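PDB 5AWO: isomaltodextranase from Arthrobacter globiformis, which hydrolyses alpha-1,6-glucosidic linkages in polysaccharides such as dextran, removing successive isomaltose units from the non-reducing ends of the chains. Local coordinates for residues A[127-132]-A[169-174]; A[327-332]-A[356-361]; A[529-534]-A[605-610]. All coordinates share one frame; numbering follows the deposited sequence.

Contact 1 of 3, residues A[127-132]-A[169-174]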
loop_
_atom_site.group_PDB
_atom_site.type_symbol
_atom_site.label_atom_id
_atom_site.label_comp_id
_atom_site.label_asym_id
_atom_site.label_seq_id
_atom_site.Cartn_x
_atom_site.Cartn_y
_atom_site.Cartn_z
ATOM N N PRO A 127 -12.995 -11.388 9.168
ATOM C CA PRO A 127 -13.101 -12.372 10.262
ATOM C C PRO A 127 -13.925 -11.899 11.445
ATOM O O PRO A 127 -14.037 -12.651 12.438
ATOM C CB PRO A 127 -11.665 -12.611 10.638
ATOM C CG PRO A 127 -11.003 -11.290 10.365
ATOM C CD PRO A 127 -11.672 -10.764 9.129
ATOM N N LEU A 128 -14.522 -10.708 11.361
ATOM C CA LEU A 128 -15.542 -10.297 12.309
ATOM C C LEU A 128 -16.958 -10.625 11.857
ATOM O O LEU A 128 -17.933 -10.284 12.549
ATOM C CB LEU A 128 -15.409 -8.817 12.701
ATOM C CG LEU A 128 -14.546 -8.743 13.984
ATOM C CD1 LEU A 128 -13.085 -8.959 13.688
ATOM C CD2 LEU A 128 -14.728 -7.411 14.670
ATOM N N TRP A 129 -17.100 -11.268 10.704
ATOM C CA TRP A 129 -18.376 -11.796 10.282
ATOM C C TRP A 129 -18.585 -13.135 10.965
ATOM O O TRP A 129 -17.655 -13.971 10.997
ATOM C CB TRP A 129 -18.496 -11.968 8.759
ATOM C CG TRP A 129 -18.745 -10.691 8.003
ATOM C CD1 TRP A 129 -19.443 -9.615 8.426
ATOM C CD2 TRP A 129 -18.293 -10.390 6.687
ATOM N NE1 TRP A 129 -19.450 -8.634 7.437
ATOM C CE2 TRP A 129 -18.740 -9.092 6.370
ATOM C CE3 TRP A 129 -17.559 -11.101 5.736
ATOM C CZ2 TRP A 129 -18.478 -8.490 5.138
ATOM C CZ3 TRP A 129 -17.265 -10.491 4.526
ATOM C CH2 TRP A 129 -17.726 -9.191 4.236
ATOM N N VAL A 130 -19.799 -13.344 11.459
ATOM C CA VAL A 130 -20.204 -14.629 12.004
ATOM C C VAL A 130 -21.480 -15.043 11.282
ATOM O O VAL A 130 -22.499 -14.322 11.359
ATOM C CB VAL A 130 -20.452 -14.515 13.527
ATOM C CG1 VAL A 130 -20.680 -15.891 14.114
ATOM C CG2 VAL A 130 -19.300 -13.815 14.239
ATOM N N HIS A 131 -21.466 -16.164 10.587
ATOM C CA HIS A 131 -22.635 -16.517 9.788
ATOM C C HIS A 131 -23.804 -16.935 10.671
ATOM O O HIS A 131 -23.622 -17.694 11.622
ATOM C CB HIS A 131 -22.346 -17.627 8.779
ATOM C CG HIS A 131 -23.277 -17.599 7.620
ATOM N ND1 HIS A 131 -24.602 -17.977 7.711
ATOM C CD2 HIS A 131 -23.125 -17.089 6.376
ATOM C CE1 HIS A 131 -25.193 -17.796 6.545
ATOM N NE2 HIS A 131 -24.318 -17.238 5.722
ATOM N N ARG A 132 -25.005 -16.492 10.328
ATOM C CA ARG A 132 -26.199 -16.863 11.073
ATOM C C ARG A 132 -26.358 -18.392 11.160
ATOM O O ARG A 132 -26.803 -18.905 12.188
ATOM C CB ARG A 132 -27.432 -16.231 10.433
ATOM C CG ARG A 132 -28.720 -16.418 11.184
ATOM C CD ARG A 132 -29.800 -15.629 10.471
ATOM N NE ARG A 132 -31.108 -15.771 11.092
ATOM C CZ ARG A 132 -32.149 -14.981 10.846
ATOM N NH1 ARG A 132 -32.048 -13.980 9.981
ATOM N NH2 ARG A 132 -33.312 -15.196 11.468
ATOM N N LEU A 169 -25.330 -12.360 8.044
ATOM C CA LEU A 169 -24.050 -12.290 8.719
ATOM C C LEU A 169 -24.185 -11.398 9.930
ATOM O O LEU A 169 -24.705 -10.271 9.829
ATOM C CB LEU A 169 -22.977 -11.669 7.789
ATOM C CG LEU A 169 -22.669 -12.413 6.487
ATOM C CD1 LEU A 169 -21.818 -11.587 5.534
ATOM C CD2 LEU A 169 -21.995 -13.731 6.782
ATOM N N TYR A 170 -23.776 -11.877 11.105
ATOM C CA TYR A 170 -23.649 -11.014 12.249
ATOM C C TYR A 170 -22.322 -10.297 12.242
ATOM O O TYR A 170 -21.331 -10.837 11.729
ATOM C CB TYR A 170 -23.704 -11.819 13.559
ATOM C CG TYR A 170 -25.049 -12.373 13.922
ATOM C CD1 TYR A 170 -25.454 -13.630 13.490
ATOM C CD2 TYR A 170 -25.924 -11.643 14.719
ATOM C CE1 TYR A 170 -26.709 -14.134 13.827
ATOM C CE2 TYR A 170 -27.174 -12.146 15.058
ATOM C CZ TYR A 170 -27.548 -13.392 14.613
ATOM O OH TYR A 170 -28.794 -13.901 14.950
ATOM N N TRP A 171 -22.257 -9.126 12.857
ATOM C CA TRP A 171 -20.988 -8.595 13.284
ATOM C C TRP A 171 -20.656 -9.181 14.659
ATOM O O TRP A 171 -21.491 -9.202 15.560
ATOM C CB TRP A 171 -21.016 -7.075 13.401
ATOM C CG TRP A 171 -20.920 -6.316 12.106
ATOM C CD1 TRP A 171 -21.795 -5.365 11.652
ATOM C CD2 TRP A 171 -19.854 -6.367 11.146
ATOM N NE1 TRP A 171 -21.367 -4.862 10.467
ATOM C CE2 TRP A 171 -20.174 -5.445 10.128
ATOM C CE3 TRP A 171 -18.670 -7.095 11.044
ATOM C CZ2 TRP A 171 -19.344 -5.229 9.016
ATOM C CZ3 TRP A 171 -17.841 -6.882 9.940
ATOM C CH2 TRP A 171 -18.189 -5.965 8.930
ATOM N N LEU A 172 -19.433 -9.661 14.799
ATOM C CA LEU A 172 -18.915 -10.169 16.064
ATOM C C LEU A 172 -18.941 -9.124 17.138
ATOM O O LEU A 172 -18.638 -7.982 16.884
ATOM C CB LEU A 172 -17.469 -10.630 15.837
ATOM C CG LEU A 172 -16.661 -11.006 17.089
ATOM C CD1 LEU A 172 -17.236 -12.277 17.646
ATOM C CD2 LEU A 172 -15.192 -11.160 16.740
ATOM N N ASP A 173 -19.305 -9.527 18.360
ATOM C CA ASP A 173 -19.144 -8.685 19.535
ATOM C C ASP A 173 -17.804 -8.984 20.189
ATOM O O ASP A 173 -17.635 -9.998 20.878
ATOM C CB ASP A 173 -20.276 -8.909 20.527
ATOM C CG ASP A 173 -20.158 -8.015 21.744
ATOM O OD1 ASP A 173 -19.197 -7.234 21.887
ATOM O OD2 ASP A 173 -21.077 -8.119 22.581
ATOM N N VAL A 174 -16.832 -8.107 19.960
ATOM C CA VAL A 174 -15.468 -8.315 20.458
ATOM C C VAL A 174 -15.340 -8.266 21.982
ATOM O O VAL A 174 -14.275 -8.609 22.520
ATOM C CB VAL A 174 -14.423 -7.371 19.796
ATOM C CG1 VAL A 174 -14.431 -7.540 18.290
ATOM C CG2 VAL A 174 -14.649 -5.918 20.188
#
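Backbone hydrogen bonds tie the two strands, 129-131 and 169-172, into an antiparallel pair. Val130 and Tyr170 form the hydrogen-bonded pair. Val130 N gives to Tyr170 O at 3.0 Å, and Tyr170 N gives back to Val130 O at 2.8 Å. Further along, Leu172 N reaches Leu128 O at 2.8 Å and lies in the plane of that carbonyl. Trp129 with Trp171 and His131 with Leu169 are non-hydrogen-bonded pairs, and their side chains share one face of the ribbon.

Aromatic contacts dominate that face. The side chains of Trp129 and Trp171 run alongside each other and point the same way, both with CG anti to the carbonyl carbon. The five-membered ring of Trp129 and the six-membered ring of Trp171 form an offset stack, with centroids 4.4 Å apart and planes tilted by 29°. Trp129 NE1 sits over the Trp171 face, toward its rim, 3.3 Å from Trp171 CH2. A methyl of Leu169 makes a CH-pi contact on the Trp129 five-membered ring, CD1 to centroid 3.9 Å.

This ribbon belongs to the excursion between strands 120-124 and 197-200 of the (beta/alpha)8 barrel. It rises on the catalytic side, and the Trp129 side chain is about 5 Å from that of Asp201, the probable nucleophile.

Apolar contacts continue past the stack. Leu128 CG meets Leu172 CD2 at 3.7 Å, and Leu128 CD2 touches Val174 CG1. Helix 179-192 backs Leu128 and Leu172, and helix 223-237 backs Leu128 and Val174. His131 is an N-cap: its ND1 bonds to Ala133 N, while NE2 bonds to Glu85 O.

Contact 2 of 3, residues A[327-332]-A[356-361]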
loop_
_atom_site.group_PDB
_atom_site.type_symbol
_atom_site.label_atom_id
_atom_site.label_comp_id
_atom_site.label_asym_id
_atom_site.label_seq_id
_atom_site.Cartn_x
_atom_site.Cartn_y
_atom_site.Cartn_z
ATOM N N GLU A 327 -5.125 4.053 -25.070
ATOM C CA GLU A 327 -4.429 5.046 -24.266
ATOM C C GLU A 327 -4.968 5.096 -22.844
ATOM O O GLU A 327 -4.194 5.223 -21.895
ATOM C CB GLU A 327 -4.422 6.433 -24.909
ATOM C CG GLU A 327 -3.630 6.536 -26.218
ATOM C CD GLU A 327 -2.147 6.166 -26.128
ATOM O OE1 GLU A 327 -1.464 6.336 -25.073
ATOM O OE2 GLU A 327 -1.606 5.667 -27.148
ATOM N N GLU A 328 -6.276 5.030 -22.656
ATOM C CA GLU A 328 -6.822 4.986 -21.311
ATOM C C GLU A 328 -6.378 3.724 -20.550
ATOM O O GLU A 328 -6.084 3.777 -19.365
ATOM C CB GLU A 328 -8.354 5.030 -21.347
ATOM C CG GLU A 328 -8.931 6.389 -21.739
ATOM C CD GLU A 328 -10.452 6.475 -21.674
ATOM O OE1 GLU A 328 -11.080 5.418 -21.425
ATOM O OE2 GLU A 328 -10.994 7.611 -21.788
ATOM N N ARG A 329 -6.342 2.585 -21.237
ATOM C CA ARG A 329 -5.908 1.341 -20.603
ATOM C C ARG A 329 -4.470 1.472 -20.124
ATOM O O ARG A 329 -4.150 1.065 -18.995
ATOM C CB ARG A 329 -6.049 0.154 -21.546
ATOM C CG ARG A 329 -7.469 -0.289 -21.772
ATOM C CD ARG A 329 -7.572 -1.405 -22.827
ATOM N NE ARG A 329 -8.035 -0.917 -24.120
ATOM C CZ ARG A 329 -9.283 -0.546 -24.383
ATOM N NH1 ARG A 329 -9.611 -0.090 -25.599
ATOM N NH2 ARG A 329 -10.228 -0.591 -23.449
ATOM N N LYS A 330 -3.590 2.047 -20.932
ATOM C CA LYS A 330 -2.217 2.245 -20.495
ATOM C C LYS A 330 -2.157 3.189 -19.289
ATOM O O LYS A 330 -1.387 2.965 -18.342
ATOM C CB LYS A 330 -1.335 2.781 -21.626
ATOM C CG LYS A 330 -1.005 1.728 -22.686
ATOM C CD LYS A 330 -0.154 2.244 -23.839
ATOM C CE LYS A 330 -0.846 3.270 -24.690
ATOM N NZ LYS A 330 0.041 3.593 -25.846
ATOM N N THR A 331 -2.971 4.229 -19.293
ATOM C CA THR A 331 -3.027 5.142 -18.145
ATOM C C THR A 331 -3.470 4.485 -16.841
ATOM O O THR A 331 -2.882 4.733 -15.804
ATOM C CB THR A 331 -3.883 6.366 -18.497
ATOM O OG1 THR A 331 -3.186 7.108 -19.524
ATOM C CG2 THR A 331 -4.144 7.240 -17.278
ATOM N N MET A 332 -4.491 3.658 -16.924
ATOM C CA MET A 332 -4.933 2.838 -15.792
ATOM C C MET A 332 -3.745 2.080 -15.187
ATOM O O MET A 332 -3.477 2.154 -13.981
ATOM C CB MET A 332 -6.031 1.871 -16.289
ATOM C CG MET A 332 -6.490 0.842 -15.278
ATOM S SD MET A 332 -7.367 -0.514 -16.058
ATOM C CE MET A 332 -6.024 -1.317 -16.870
ATOM N N ALA A 356 -4.889 -8.310 -23.073
ATOM C CA ALA A 356 -3.848 -8.902 -22.212
ATOM C C ALA A 356 -2.572 -8.090 -22.151
ATOM O O ALA A 356 -1.916 -7.972 -21.107
ATOM C CB ALA A 356 -3.520 -10.324 -22.673
ATOM N N TRP A 357 -2.206 -7.506 -23.293
ATOM C CA TRP A 357 -0.998 -6.702 -23.377
ATOM C C TRP A 357 -0.865 -5.587 -22.304
ATOM O O TRP A 357 0.231 -5.217 -21.906
ATOM C CB TRP A 357 -0.881 -6.086 -24.791
ATOM C CG TRP A 357 -2.023 -5.142 -25.081
ATOM C CD1 TRP A 357 -3.228 -5.448 -25.662
ATOM C CD2 TRP A 357 -2.077 -3.756 -24.764
ATOM N NE1 TRP A 357 -4.022 -4.346 -25.705
ATOM C CE2 TRP A 357 -3.350 -3.290 -25.152
ATOM C CE3 TRP A 357 -1.184 -2.863 -24.160
ATOM C CZ2 TRP A 357 -3.729 -1.963 -24.996
ATOM C CZ3 TRP A 357 -1.573 -1.549 -23.984
ATOM C CH2 TRP A 357 -2.851 -1.111 -24.410
ATOM N N VAL A 358 -2.000 -5.050 -21.843
ATOM C CA VAL A 358 -2.027 -3.954 -20.851
ATOM C C VAL A 358 -1.233 -4.353 -19.599
ATOM O O VAL A 358 -0.520 -3.553 -18.967
ATOM C CB VAL A 358 -3.514 -3.637 -20.420
ATOM C CG1 VAL A 358 -3.595 -2.623 -19.264
ATOM C CG2 VAL A 358 -4.322 -3.128 -21.627
ATOM N N TYR A 359 -1.369 -5.626 -19.270
ATOM C CA TYR A 359 -0.920 -6.165 -17.994
ATOM C C TYR A 359 0.459 -6.821 -18.081
ATOM O O TYR A 359 1.064 -7.131 -17.048
ATOM C CB TYR A 359 -1.935 -7.186 -17.532
ATOM C CG TYR A 359 -3.306 -6.611 -17.304
ATOM C CD1 TYR A 359 -3.486 -5.489 -16.476
ATOM C CD2 TYR A 359 -4.432 -7.151 -17.900
ATOM C CE1 TYR A 359 -4.738 -4.963 -16.229
ATOM C CE2 TYR A 359 -5.692 -6.630 -17.657
ATOM C CZ TYR A 359 -5.843 -5.529 -16.832
ATOM O OH TYR A 359 -7.101 -5.019 -16.574
ATOM N N THR A 360 0.959 -7.035 -19.294
ATOM C CA THR A 360 2.114 -7.912 -19.515
ATOM C C THR A 360 3.306 -7.213 -20.181
ATOM O O THR A 360 4.154 -7.877 -20.795
ATOM C CB THR A 360 1.697 -9.161 -20.302
ATOM O OG1 THR A 360 1.194 -8.770 -21.590
ATOM C CG2 THR A 360 0.649 -9.950 -19.526
ATOM N N ASN A 361 3.412 -5.894 -20.060
ATOM C CA ASN A 361 4.618 -5.190 -20.493
ATOM C C ASN A 361 5.709 -5.435 -19.447
ATOM O O ASN A 361 5.624 -4.977 -18.314
ATOM C CB ASN A 361 4.315 -3.698 -20.655
ATOM C CG ASN A 361 5.522 -2.863 -21.032
ATOM O OD1 ASN A 361 6.655 -3.150 -20.668
ATOM N ND2 ASN A 361 5.273 -1.781 -21.718
#
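Arg329 NH2 is gripped by two backbone oxygens, those of Ala320 and Phe323. The same guanidinium also reaches Asp326 through NE, in a salt bridge. The side chain bends at its third torsion, -103°, and turns its charged end back to the start of helix 326-339. Its aliphatic part is left to face the loop 356-361. There Arg329 CB meets Val358 CG2 at 3.7 Å.

Val358 is the centre of the contact. Its CG1 meets Met332 CE at 3.7 Å, the two side chains crossing at about a right angle. Met332 CE also touches Tyr359, 3.9 Å from CE1. Tyr359 OH is bonded to Asp347. Trp357 takes the crowded first torsion, 63°, and presents its edge to the helix. Lys330 CG lies in the plane of that ring, 3.6 Å from CZ3. The lysine tip turns away to Glu327, NZ to OE2 3.0 Å, a salt bridge along the helix. An alanine in place of Lys330 would remove both the salt bridge and the CG at the ring edge, and would probably leave Trp357 more loosely packed.

In the (beta/alpha)8 barrel this joins the helix that follows strand 312-314 to the loop after strand 343-345. No hydrogen bond crosses between the two segments. Their fit therefore rests on aliphatic and aromatic surfaces, while the polar ends are anchored on their own side or by neighbouring residues.

Contact 3 of 3, residues A[529-534]-A[605-610]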
loop_
_atom_site.group_PDB
_atom_site.type_symbol
_atom_site.label_atom_id
_atom_site.label_comp_id
_atom_site.label_asym_id
_atom_site.label_seq_id
_atom_site.Cartn_x
_atom_site.Cartn_y
_atom_site.Cartn_z
ATOM N N ALA A 529 30.181 3.792 3.076
ATOM C CA ALA A 529 30.215 5.238 3.400
ATOM C C ALA A 529 28.903 6.018 3.118
ATOM O O ALA A 529 28.460 6.118 1.965
ATOM C CB ALA A 529 31.344 5.904 2.652
ATOM N N ILE A 530 28.335 6.632 4.154
ATOM C CA ILE A 530 27.057 7.359 4.025
ATOM C C ILE A 530 27.183 8.853 4.328
ATOM O O ILE A 530 27.979 9.250 5.181
ATOM C CB ILE A 530 25.969 6.725 4.910
ATOM C CG1 ILE A 530 24.636 7.471 4.763
ATOM C CG2 ILE A 530 26.378 6.695 6.387
ATOM C CD1 ILE A 530 23.456 6.654 5.222
ATOM N N ARG A 531 26.389 9.674 3.635
ATOM C CA ARG A 531 26.307 11.112 3.880
ATOM C C ARG A 531 24.854 11.552 4.072
ATOM O O ARG A 531 23.955 10.970 3.464
ATOM C CB ARG A 531 26.957 11.901 2.739
ATOM C CG ARG A 531 28.482 11.784 2.678
ATOM C CD ARG A 531 29.083 12.558 1.510
ATOM N NE ARG A 531 28.702 12.014 0.202
ATOM C CZ ARG A 531 29.161 10.878 -0.328
ATOM N NH1 ARG A 531 30.056 10.117 0.312
ATOM N NH2 ARG A 531 28.715 10.492 -1.526
ATOM N N TYR A 532 24.642 12.577 4.893
ATOM C CA TYR A 532 23.311 13.107 5.209
ATOM C C TYR A 532 23.302 14.623 4.997
ATOM O O TYR A 532 24.001 15.352 5.716
ATOM C CB TYR A 532 22.949 12.825 6.680
ATOM C CG TYR A 532 23.180 11.431 7.206
ATOM C CD1 TYR A 532 24.441 11.026 7.670
ATOM C CD2 TYR A 532 22.127 10.521 7.341
ATOM C CE1 TYR A 532 24.636 9.759 8.186
ATOM C CE2 TYR A 532 22.319 9.245 7.845
ATOM C CZ TYR A 532 23.576 8.853 8.282
ATOM O OH TYR A 532 23.734 7.578 8.784
ATOM N N ARG A 533 22.551 15.126 4.016
ATOM C CA ARG A 533 22.418 16.567 3.857
ATOM C C ARG A 533 21.251 17.033 4.704
ATOM O O ARG A 533 20.123 16.531 4.552
ATOM C CB ARG A 533 22.248 17.016 2.393
ATOM C CG ARG A 533 22.382 18.520 2.211
ATOM C CD ARG A 533 22.472 18.949 0.755
ATOM N NE ARG A 533 22.925 20.339 0.616
ATOM C CZ ARG A 533 22.173 21.397 0.317
ATOM N NH1 ARG A 533 20.868 21.289 0.081
ATOM N NH2 ARG A 533 22.729 22.594 0.215
ATOM N N TYR A 534 21.515 17.999 5.576
ATOM C CA TYR A 534 20.600 18.350 6.650
ATOM C C TYR A 534 20.648 19.848 6.970
ATOM O O TYR A 534 21.599 20.541 6.590
ATOM C CB TYR A 534 20.975 17.556 7.917
ATOM C CG TYR A 534 22.173 18.157 8.633
ATOM C CD1 TYR A 534 23.468 17.869 8.219
ATOM C CD2 TYR A 534 21.997 19.059 9.672
ATOM C CE1 TYR A 534 24.569 18.440 8.851
ATOM C CE2 TYR A 534 23.093 19.638 10.304
ATOM C CZ TYR A 534 24.365 19.328 9.878
ATOM O OH TYR A 534 25.459 19.910 10.507
ATOM N N TRP A 605 18.601 14.723 1.911
ATOM C CA TRP A 605 18.918 13.481 1.254
ATOM C C TRP A 605 19.939 12.673 2.009
ATOM O O TRP A 605 20.582 13.202 2.935
ATOM C CB TRP A 605 19.364 13.702 -0.200
ATOM C CG TRP A 605 20.473 14.730 -0.519
ATOM C CD1 TRP A 605 20.312 15.880 -1.196
ATOM C CD2 TRP A 605 21.893 14.621 -0.254
ATOM N NE1 TRP A 605 21.529 16.528 -1.375
ATOM C CE2 TRP A 605 22.508 15.766 -0.802
ATOM C CE3 TRP A 605 22.693 13.671 0.385
ATOM C CZ2 TRP A 605 23.894 15.995 -0.707
ATOM C CZ3 TRP A 605 24.075 13.906 0.477
ATOM C CH2 TRP A 605 24.645 15.054 -0.069
ATOM N N ILE A 606 20.038 11.396 1.685
ATOM C CA ILE A 606 21.218 10.607 2.011
ATOM C C ILE A 606 21.949 10.229 0.720
ATOM O O ILE A 606 21.358 10.191 -0.369
ATOM C CB ILE A 606 20.927 9.346 2.865
ATOM C CG1 ILE A 606 20.126 8.294 2.082
ATOM C CG2 ILE A 606 20.207 9.719 4.155
ATOM C CD1 ILE A 606 20.072 6.966 2.785
ATOM N N GLU A 607 23.248 9.986 0.843
ATOM C CA GLU A 607 24.062 9.459 -0.243
ATOM C C GLU A 607 24.836 8.262 0.243
ATOM O O GLU A 607 25.322 8.253 1.385
ATOM C CB GLU A 607 25.011 10.517 -0.784
ATOM C CG GLU A 607 24.391 11.388 -1.848
ATOM C CD GLU A 607 25.359 12.371 -2.446
ATOM O OE1 GLU A 607 26.577 12.287 -2.112
ATOM O OE2 GLU A 607 24.908 13.212 -3.250
ATOM N N LEU A 608 24.910 7.236 -0.597
ATOM C CA LEU A 608 25.724 6.065 -0.328
ATOM C C LEU A 608 26.759 5.937 -1.429
ATOM O O LEU A 608 26.514 6.330 -2.579
ATOM C CB LEU A 608 24.880 4.794 -0.278
ATOM C CG LEU A 608 24.096 4.495 0.993
ATOM C CD1 LEU A 608 25.049 4.204 2.152
ATOM C CD2 LEU A 608 23.137 5.630 1.330
ATOM N N ASP A 609 27.924 5.401 -1.059
ATOM C CA ASP A 609 28.953 4.999 -2.014
ATOM C C ASP A 609 29.039 3.484 -1.989
ATOM O O ASP A 609 29.662 2.909 -1.103
ATOM C CB ASP A 609 30.307 5.605 -1.637
ATOM C CG ASP A 609 30.299 7.119 -1.642
ATOM O OD1 ASP A 609 29.487 7.738 -2.367
ATOM O OD2 ASP A 609 31.122 7.702 -0.921
ATOM N N MET A 610 28.389 2.834 -2.954
ATOM C CA MET A 610 28.317 1.375 -2.980
ATOM C C MET A 610 29.346 0.805 -3.951
ATOM O O MET A 610 30.060 1.555 -4.613
ATOM C CB MET A 610 26.894 0.887 -3.307
ATOM C CG MET A 610 26.262 1.427 -4.584
ATOM S SD MET A 610 24.555 0.863 -4.775
ATOM C CE MET A 610 23.718 1.841 -3.524
ATOM O OXT MET A 610 29.498 -0.410 -4.076
HETATM O O HOH W 1 31.574 2.671 0.819
#
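The indole of Trp605 is sandwiched. Arg533 CB lies over the centre of one face, in a CH-pi contact 3.5 Å from the centroid of the six-membered ring. Glu607 OE2 lies above the opposite face, toward the rim. Arg531 CB stands at the edge. Arg475 adds a cation-pi contact and a salt bridge to Glu607 OE2, and Trp605 NE1 bonds to Asp497.

The guanidinium of Arg531 is held at its edges by two carboxylates. Its chain bends at the third torsion, -66°, and the group swings across to the other strand. Glu607 OE1 is gripped side-on: NE bonds it at 3.2 Å and NH2 at 2.9 Å, both on its anti lone pair. That carboxylate stands 82° from the guanidinium plane. Asp609 is met end-on, NH1 to OD2 at 2.9 Å and NH2 to OD1 at 3.0 Å. The NH1 bond is nearly straight, 176°. Four bonds thus fix the rotation of the guanidinium, and the two flanking negative charges probably stabilise its positive one. Asp609 OD1 also bonds to Thr473.

Arg531 and Glu607 form an antiparallel hydrogen-bonded pair, N to O both ways. Arg531, Arg533, Trp605, Glu607 and Asp609 share one face. On the other, Ile530 CB packs on Leu608 CD1 and Tyr532 CD2 on Ile606 CG2, each at 3.8 Å. A water bridges Ala529 N and Asp609 O.

The pair lies in the CBM35 module, a beta-sandwich. Strand 526-535 runs antiparallel between 574-582 and 601-609. Strand 473-477 flanks 601-609 in turn, and Ile606 touches Phe518 of strand 515-522 in the other sheet.

In the fold
The three contacts follow one another along the chain, each closing before the next opens. Contacts 1 and 2 belong to the (beta/alpha)8 catalytic barrel. Contact 1 lies in the excursion between strands 120-124 and 197-200, and contact 2 joins the helix after strand 312-314 to the loop after strand 343-345. Their centres are about 39 Å apart. Contact 3 is in the carbohydrate-binding module at the C-terminal end, about 51 Å from contact 1 and about 37 Å from contact 2, centre to centre. A beta-sandwich domain comes between contacts 2 and 3 in sequence. No two contacts touch. Contact 1 is near the probable nucleophile; contacts 2 and 3 lie away from the active site, each in its own domain.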